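Local coordinates for protein trichothecene 15-O-acetyltransferase TRI3 (Fusarium sporotrichioides, PDB 3FP0) that transfers an acetyl group to the C-15 oxygen of trichothecene intermediates during the biosynthesis of mycotoxins such as T-2 toxin, at residues A36-G41 against V413-A418. Residues are numbered along the deposited sequence; the frame is centred on the assembly and turned at random.
With FP0 ((3alpha)-15-hydroxy-12,13-epoxytrichothec-9-en-3-yl acetate), chain C.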
loop_
_atom_site.group_PDB
_atom_site.type_symbol
_atom_site.label_atom_id
_atom_site.label_comp_id
_atom_site.label_asym_id
_atom_site.label_seq_id
_atom_site.Cartn_x
_atom_site.Cartn_y
_atom_site.Cartn_z
ATOM N N ALA A 36 10.659 1.803 7.204
ATOM C CA ALA A 36 9.206 1.575 7.370
ATOM C C ALA A 36 8.871 0.122 7.683
ATOM O O ALA A 36 7.820 -0.141 8.275
ATOM C CB ALA A 36 8.455 2.029 6.130
ATOM N N GLU A 37 9.740 -0.826 7.325
ATOM C CA GLU A 37 9.474 -2.223 7.764
ATOM C C GLU A 37 9.373 -2.328 9.285
ATOM O O GLU A 37 8.564 -3.088 9.807
ATOM C CB GLU A 37 10.538 -3.199 7.258
ATOM C CG GLU A 37 10.556 -3.382 5.724
ATOM C CD GLU A 37 11.800 -4.129 5.238
ATOM O OE1 GLU A 37 12.804 -4.187 5.985
ATOM O OE2 GLU A 37 11.786 -4.582 4.082
ATOM N N ALA A 38 10.182 -1.541 9.996
ATOM C CA ALA A 38 10.248 -1.678 11.442
ATOM C C ALA A 38 8.973 -1.128 12.050
ATOM O O ALA A 38 8.551 -1.595 13.103
ATOM C CB ALA A 38 11.480 -0.971 11.998
ATOM N N ILE A 39 8.357 -0.154 11.375
ATOM C CA ILE A 39 7.056 0.378 11.821
ATOM C C ILE A 39 5.968 -0.701 11.667
ATOM O O ILE A 39 5.320 -1.052 12.644
ATOM C CB ILE A 39 6.605 1.686 11.097
ATOM C CG1 ILE A 39 7.643 2.821 11.299
ATOM C CG2 ILE A 39 5.168 2.094 11.590
ATOM C CD1 ILE A 39 7.420 4.107 10.461
ATOM N N VAL A 40 5.782 -1.223 10.449
ATOM C CA VAL A 40 4.736 -2.218 10.237
ATOM C C VAL A 40 4.983 -3.525 10.978
ATOM O O VAL A 40 4.041 -4.245 11.297
ATOM C CB VAL A 40 4.406 -2.499 8.720
ATOM C CG1 VAL A 40 3.894 -1.203 8.086
ATOM C CG2 VAL A 40 5.605 -3.016 7.973
ATOM N N GLY A 41 6.243 -3.775 11.296
ATOM C CA GLY A 41 6.638 -5.025 11.880
ATOM C C GLY A 41 6.566 -5.053 13.387
ATOM O O GLY A 41 6.775 -6.126 13.964
ATOM N N VAL A 413 14.815 7.750 9.684
ATOM C CA VAL A 413 13.750 8.332 10.478
ATOM C C VAL A 413 12.640 7.335 10.774
ATOM O O VAL A 413 12.027 7.410 11.839
ATOM C CB VAL A 413 13.185 9.626 9.884
ATOM C CG1 VAL A 413 14.315 10.668 9.751
ATOM C CG2 VAL A 413 12.413 9.352 8.538
ATOM N N HIS A 414 12.370 6.408 9.851
ATOM C CA HIS A 414 11.404 5.369 10.181
ATOM C C HIS A 414 11.925 4.354 11.226
ATOM O O HIS A 414 11.149 3.871 12.030
ATOM C CB HIS A 414 10.818 4.713 8.913
ATOM C CG HIS A 414 9.922 5.629 8.133
ATOM N ND1 HIS A 414 9.782 5.549 6.771
ATOM C CD2 HIS A 414 9.111 6.633 8.536
ATOM C CE1 HIS A 414 8.912 6.458 6.358
ATOM N NE2 HIS A 414 8.500 7.140 7.411
ATOM N N ASN A 415 13.225 4.044 11.228
ATOM C CA ASN A 415 13.837 3.326 12.373
ATOM C C ASN A 415 13.507 4.035 13.704
ATOM O O ASN A 415 13.034 3.420 14.649
ATOM C CB ASN A 415 15.353 3.216 12.217
ATOM C CG ASN A 415 15.778 2.057 11.324
ATOM O OD1 ASN A 415 14.970 1.190 10.979
ATOM N ND2 ASN A 415 17.038 2.071 10.906
ATOM N N PHE A 416 13.711 5.351 13.746
ATOM C CA PHE A 416 13.405 6.147 14.938
ATOM C C PHE A 416 11.915 6.083 15.290
ATOM O O PHE A 416 11.545 5.868 16.455
ATOM C CB PHE A 416 13.857 7.609 14.742
ATOM C CG PHE A 416 13.237 8.563 15.733
ATOM C CD1 PHE A 416 13.827 8.784 16.981
ATOM C CD2 PHE A 416 12.037 9.217 15.435
ATOM C CE1 PHE A 416 13.228 9.663 17.905
ATOM C CE2 PHE A 416 11.422 10.079 16.356
ATOM C CZ PHE A 416 12.014 10.306 17.590
ATOM N N GLU A 417 11.056 6.239 14.275
ATOM C CA GLU A 417 9.605 6.223 14.479
ATOM C C GLU A 417 9.106 4.892 15.009
ATOM O O GLU A 417 8.147 4.872 15.812
ATOM C CB GLU A 417 8.881 6.564 13.175
ATOM C CG GLU A 417 7.386 6.828 13.284
ATOM C CD GLU A 417 6.774 7.405 12.027
ATOM O OE1 GLU A 417 7.516 7.648 11.016
ATOM O OE2 GLU A 417 5.525 7.622 12.071
ATOM N N ALA A 418 9.695 3.771 14.535
ATOM C CA ALA A 418 9.284 2.464 15.066
ATOM C C ALA A 418 9.583 2.441 16.561
ATOM O O ALA A 418 8.779 1.991 17.359
ATOM C CB ALA A 418 10.040 1.313 14.337
HETATM C C2 FP0 C . 3.908 4.778 7.792
HETATM C C6 FP0 C . 2.329 3.980 5.430
HETATM C C5 FP0 C . 3.885 3.803 5.553
HETATM C C4 FP0 C . 4.625 5.145 5.450
HETATM C C3 FP0 C . 4.716 5.725 6.890
HETATM C C11 FP0 C . 1.818 5.044 6.433
HETATM C C10 FP0 C . 0.294 4.935 6.646
HETATM C C9 FP0 C . -0.442 3.847 6.277
HETATM C C8 FP0 C . 0.144 2.675 5.527
HETATM C C12 FP0 C . 4.221 3.503 7.030
HETATM C C13 FP0 C . 4.023 2.161 7.668
HETATM O O4 FP0 C . 5.874 7.929 5.806
HETATM C C17 FP0 C . 4.815 8.136 6.393
HETATM C C18 FP0 C . 4.080 9.446 6.517
HETATM O O3 FP0 C . 4.184 7.039 7.024
HETATM O O2 FP0 C . 5.346 2.715 7.412
HETATM O O1 FP0 C . 2.485 5.025 7.725
HETATM C C14 FP0 C . 4.494 2.839 4.510
HETATM C C7 FP0 C . 1.646 2.633 5.754
HETATM C C15 FP0 C . 2.008 4.519 4.033
HETATM O O12 FP0 C . 1.842 3.502 3.028
HETATM C C16 FP0 C . -1.906 3.772 6.586
HETATM O O HOH W 1 11.670 3.726 5.067
#
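The imidazole of His-414 carries Val-413 CG2 over one face, towards the rim, while its edge receives a water in plane at ND1 and, near the plane, acetyl carbonyl oxygen O4 of the bound 15-deacetylcalonectrin; Ala-36 CB and Ile-39 CD1 approach it obliquely. Two nearly parallel helices, their local axes 7.5 Å apart and 19° from parallel, line one side of the pocket for the acceptor substrate in this enzyme of the CoA-dependent acyltransferase clan. The case illustrates how a neighbouring helix can help to position a substrate-binding side chain, here by a water and by packing. The water bridges His-414 ND1 and the backbone N of Ala-36, accepting from the latter at 3.0 Å. His-414 NE2 gives O4 of the ligand a weak, bent hydrogen bond of 3.2 Å (N-H...O angle 121°). With CG1 beside its backbone N (chi1 -59°) and an extended chain, Ile-39 turns CD1 against both His-414 CD2 and Glu-417 OE1, each 3.6 Å away; Glu-417 OE2 is hydrogen-bonded to Tyr-263 OH. Farther from the ligand, the small Ala-38 and Ala-418 let the backbones close up, their CB atoms 3.6 Å apart; beside them, Asn-415 OD1 accepts a bond from Gly-35 N. On the ligand side, Ala-36 CB lies 3.4 Å from the epoxide oxygen O2, and Val-40 CG1 touches the epoxide carbon C13 at 3.4 Å.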